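Local coordinates for CymD (Pseudomonas putida, PDB 6Z34), which forms an outer-membrane channel of the FadL family that takes up monoaromatic hydrocarbons, probably by lateral diffusion into the membrane, at residues 31-34 and 35-38; 169-172 and 173-176. All coordinates share one frame; numbering follows the deposited sequence.

Contact 1: residues 31-34 and 35-38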
loop_
_atom_site.group_PDB
_atom_site.type_symbol
_atom_site.label_atom_id
_atom_site.label_comp_id
_atom_site.label_asym_id
_atom_site.label_seq_id
_atom_site.Cartn_x
_atom_site.Cartn_y
_atom_site.Cartn_z
ATOM N N MET A 31 6.417 -0.812 9.834
ATOM C CA MET A 31 5.301 -0.455 8.971
ATOM C C MET A 31 4.003 -1.100 9.410
ATOM O O MET A 31 3.016 -1.012 8.683
ATOM C CB MET A 31 5.592 -0.842 7.522
ATOM C CG MET A 31 6.706 -0.030 6.869
ATOM S SD MET A 31 6.317 1.730 6.686
ATOM C CE MET A 31 4.677 1.647 6.025
ATOM N N LEU A 32 3.981 -1.775 10.560
ATOM C CA LEU A 32 2.727 -2.338 11.048
ATOM C C LEU A 32 2.513 -1.841 12.465
ATOM O O LEU A 32 1.949 -0.755 12.677
ATOM C CB LEU A 32 2.722 -3.864 10.985
ATOM C CG LEU A 32 1.292 -4.411 10.844
ATOM C CD1 LEU A 32 1.287 -5.661 9.980
ATOM C CD2 LEU A 32 0.604 -4.675 12.180
ATOM N N ASN A 33 2.987 -2.603 13.444
ATOM C CA ASN A 33 2.981 -2.128 14.825
ATOM C C ASN A 33 4.431 -2.026 15.267
ATOM O O ASN A 33 5.073 -3.046 15.583
ATOM C CB ASN A 33 2.168 -3.034 15.749
ATOM C CG ASN A 33 2.120 -2.510 17.199
ATOM O OD1 ASN A 33 2.586 -1.390 17.501
ATOM N ND2 ASN A 33 1.554 -3.316 18.099
ATOM N N PRO A 34 4.999 -0.822 15.271
ATOM C CA PRO A 34 6.406 -0.676 15.666
ATOM C C PRO A 34 6.688 -1.105 17.098
ATOM O O PRO A 34 7.853 -1.354 17.425
ATOM C CB PRO A 34 6.680 0.823 15.454
ATOM C CG PRO A 34 5.346 1.461 15.211
ATOM C CD PRO A 34 4.430 0.414 14.709
ATOM N N ALA A 35 5.672 -1.241 17.957
ATOM C CA ALA A 35 5.936 -1.755 19.300
ATOM C C ALA A 35 6.518 -3.159 19.246
ATOM O O ALA A 35 7.242 -3.558 20.168
ATOM C CB ALA A 35 4.663 -1.746 20.153
ATOM N N THR A 36 6.265 -3.909 18.157
ATOM C CA THR A 36 6.771 -5.283 18.112
ATOM C C THR A 36 8.281 -5.345 17.917
ATOM O O THR A 36 8.864 -6.421 18.086
ATOM C CB THR A 36 6.102 -6.106 17.009
ATOM O OG1 THR A 36 6.304 -5.481 15.741
ATOM C CG2 THR A 36 4.570 -6.320 17.306
ATOM N N LEU A 37 8.919 -4.227 17.554
ATOM C CA LEU A 37 10.365 -4.218 17.384
ATOM C C LEU A 37 11.109 -4.514 18.675
ATOM O O LEU A 37 12.235 -5.011 18.613
ATOM C CB LEU A 37 10.818 -2.874 16.837
ATOM C CG LEU A 37 10.208 -2.516 15.494
ATOM C CD1 LEU A 37 10.514 -1.062 15.191
ATOM C CD2 LEU A 37 10.748 -3.474 14.434
ATOM N N THR A 38 10.511 -4.249 19.842
ATOM C CA THR A 38 11.163 -4.659 21.087
ATOM C C THR A 38 11.287 -6.175 21.217
ATOM O O THR A 38 12.059 -6.636 22.062
ATOM C CB THR A 38 10.444 -4.079 22.324
ATOM O OG1 THR A 38 9.090 -4.553 22.405
ATOM C CG2 THR A 38 10.451 -2.576 22.272
#
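An Asx turn leads into a short 3-10 helix in the N-terminal hatch, the plug that fills the barrel lumen in FadL-family channels; Asn-33, Pro-34 and Ala-35 form it, and a main-chain turn closed at Thr-36 overlaps it. With CG turned directly opposite the backbone N (chi1 -178°), OD1 of Asn-33 reaches forward over the next residue to accept the amide of Ala-35, OD1 to N 3.1 Å. The donor lies well above the plane of the side-chain amide. The methyl CB of Ala-35 packs beside the same oxygen, 3.4 Å from Asn-33 OD1. Two donors of Thr-36 share the main-chain oxygen of Asn-33: N at 3.0 Å and the hydroxyl OG1 at 2.7 Å from that O. The hydroxyl comes nearly along the C=O axis, while the amide reaches the oxygen from above the carbonyl plane. The hydroxyl can reach back because OG1 sits between the Thr-36 backbone N and carbonyl carbon (chi1 58°). One residue on, Leu-37 N bonds to Pro-34 O at 3.1 Å, and Leu-37 CD1 lies 4.3 Å from Pro-34 CB. ND2, on the other side of the Asn-33 amide, donates to the carbonyl oxygens of Ala-21 in the hatch and Leu-226 on strand 198-229, fixing the amide's rotation. With all five touching residues buried, this is an Asx-Pro turn starting a 3-10 helix, here tying plug to barrel wall.

Contact 2: residues 169-172 and 173-176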
loop_
_atom_site.group_PDB
_atom_site.type_symbol
_atom_site.label_atom_id
_atom_site.label_comp_id
_atom_site.label_asym_id
_atom_site.label_seq_id
_atom_site.Cartn_x
_atom_site.Cartn_y
_atom_site.Cartn_z
ATOM N N LEU A 169 -10.063 7.945 -20.246
ATOM C CA LEU A 169 -10.838 8.203 -21.452
ATOM C C LEU A 169 -12.212 8.728 -21.064
ATOM O O LEU A 169 -12.909 8.126 -20.240
ATOM C CB LEU A 169 -10.973 6.943 -22.307
ATOM C CG LEU A 169 -11.376 7.121 -23.777
ATOM C CD1 LEU A 169 -12.882 7.377 -23.954
ATOM C CD2 LEU A 169 -10.555 8.229 -24.439
ATOM N N LEU A 170 -12.600 9.842 -21.674
ATOM C CA LEU A 170 -13.892 10.461 -21.423
ATOM C C LEU A 170 -14.560 10.752 -22.756
ATOM O O LEU A 170 -14.073 11.579 -23.534
ATOM C CB LEU A 170 -13.739 11.731 -20.595
ATOM C CG LEU A 170 -13.482 11.399 -19.124
ATOM C CD1 LEU A 170 -13.555 12.664 -18.302
ATOM C CD2 LEU A 170 -14.479 10.360 -18.615
ATOM N N ASP A 171 -15.672 10.070 -23.012
ATOM C CA ASP A 171 -16.400 10.238 -24.253
ATOM C C ASP A 171 -17.244 11.509 -24.204
ATOM O O ASP A 171 -17.370 12.176 -23.169
ATOM C CB ASP A 171 -17.258 9.002 -24.540
ATOM C CG ASP A 171 -18.652 9.093 -23.948
ATOM O OD1 ASP A 171 -18.796 9.535 -22.794
ATOM O OD2 ASP A 171 -19.618 8.717 -24.650
ATOM N N THR A 172 -17.832 11.833 -25.358
ATOM C CA THR A 172 -18.564 13.085 -25.500
ATOM C C THR A 172 -19.772 13.144 -24.573
ATOM O O THR A 172 -20.083 14.202 -24.015
ATOM C CB THR A 172 -19.008 13.266 -26.946
ATOM O OG1 THR A 172 -19.964 14.320 -26.990
ATOM C CG2 THR A 172 -19.637 11.982 -27.479
ATOM N N THR A 173 -20.476 12.023 -24.411
ATOM C CA THR A 173 -21.592 12.005 -23.471
ATOM C C THR A 173 -21.116 12.255 -22.045
ATOM O O THR A 173 -21.710 13.066 -21.325
ATOM C CB THR A 173 -22.345 10.679 -23.583
ATOM O OG1 THR A 173 -23.074 10.661 -24.821
ATOM C CG2 THR A 173 -23.314 10.508 -22.422
ATOM N N GLN A 174 -20.020 11.601 -21.636
ATOM C CA GLN A 174 -19.530 11.746 -20.265
ATOM C C GLN A 174 -19.125 13.185 -19.972
ATOM O O GLN A 174 -19.451 13.726 -18.909
ATOM C CB GLN A 174 -18.358 10.801 -20.024
ATOM C CG GLN A 174 -18.753 9.353 -19.788
ATOM C CD GLN A 174 -17.734 8.367 -20.357
ATOM O OE1 GLN A 174 -16.527 8.538 -20.199
ATOM N NE2 GLN A 174 -18.226 7.337 -21.037
ATOM N N ILE A 175 -18.433 13.829 -20.915
ATOM C CA ILE A 175 -18.133 15.253 -20.787
ATOM C C ILE A 175 -19.418 16.054 -20.571
ATOM O O ILE A 175 -19.497 16.901 -19.671
ATOM C CB ILE A 175 -17.349 15.745 -22.019
ATOM C CG1 ILE A 175 -15.937 15.131 -22.023
ATOM C CG2 ILE A 175 -17.296 17.270 -22.041
ATOM C CD1 ILE A 175 -15.215 15.117 -23.387
ATOM N N GLY A 176 -20.451 15.778 -21.372
ATOM C CA GLY A 176 -21.736 16.442 -21.232
ATOM C C GLY A 176 -22.417 16.263 -19.886
ATOM O O GLY A 176 -22.786 17.249 -19.240
#
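Asp-171 and Gln-174 form a capping box where strand 151-171 runs into helix 172-180, with Asp-171 as the N-cap. Asp-171 OD1 accepts Gln-174 N at 2.7 Å, met from above the carboxylate plane, and OD2 adds a weak bond from Thr-173 N at 3.4 Å. The box is closed weakly in return by Asp-171 N on Gln-174 OE1, 3.3 Å away. With CG set between its backbone N and carbonyl carbon (chi1 90°), the carboxylate of Asp-171 overhangs the first helical turn; the Gln-174 side chain, bent at chi2, crosses it at about a right angle, amide and carboxylate planes 37° apart. Replacing Asp-171 by alanine removes both carboxylate oxygens, and the amides of Thr-173 and Gln-174 would probably lose their capping acceptor, leaving the helix start prone to fray. Two main-chain bonds, Ile-175 N to Asp-171 O at 3.0 Å and Gly-176 N to Thr-172 O at 3.1 Å, begin the helix. The apolar contact joins Ile-175, also packed on Met-189 and Leu-193 of helix 188-193, to Leu-170, with CG1 4.3 Å from Leu-170 CB. Separately, Leu-170 crosses the Gln-174 side chain in a van der Waals contact of methyl with amide oxygen, CD2 3.2 Å from Gln-174 OE1.

Contact 1 comes first along the chain, in the loop before strand 43-58; contact 2 follows at the junction of strand 151-171 and helix 172-180. Their centres are 47 Å apart, on opposite sides of the chain's centre, and their nearest atoms remain about 31 Å apart. Two neighbouring antiparallel strands span the gap. Strand 151-171 meets Thr-38 through Ser-152 near its start and ends in contact 2; strand 198-229 passes Leu-169 and Leu-170 at its beginning and reaches Asn-33 near its end. Contact 1 thus lies inside the barrel with the plug, and contact 2 at the far end of the same wall, probably extracellular as in other FadL channels.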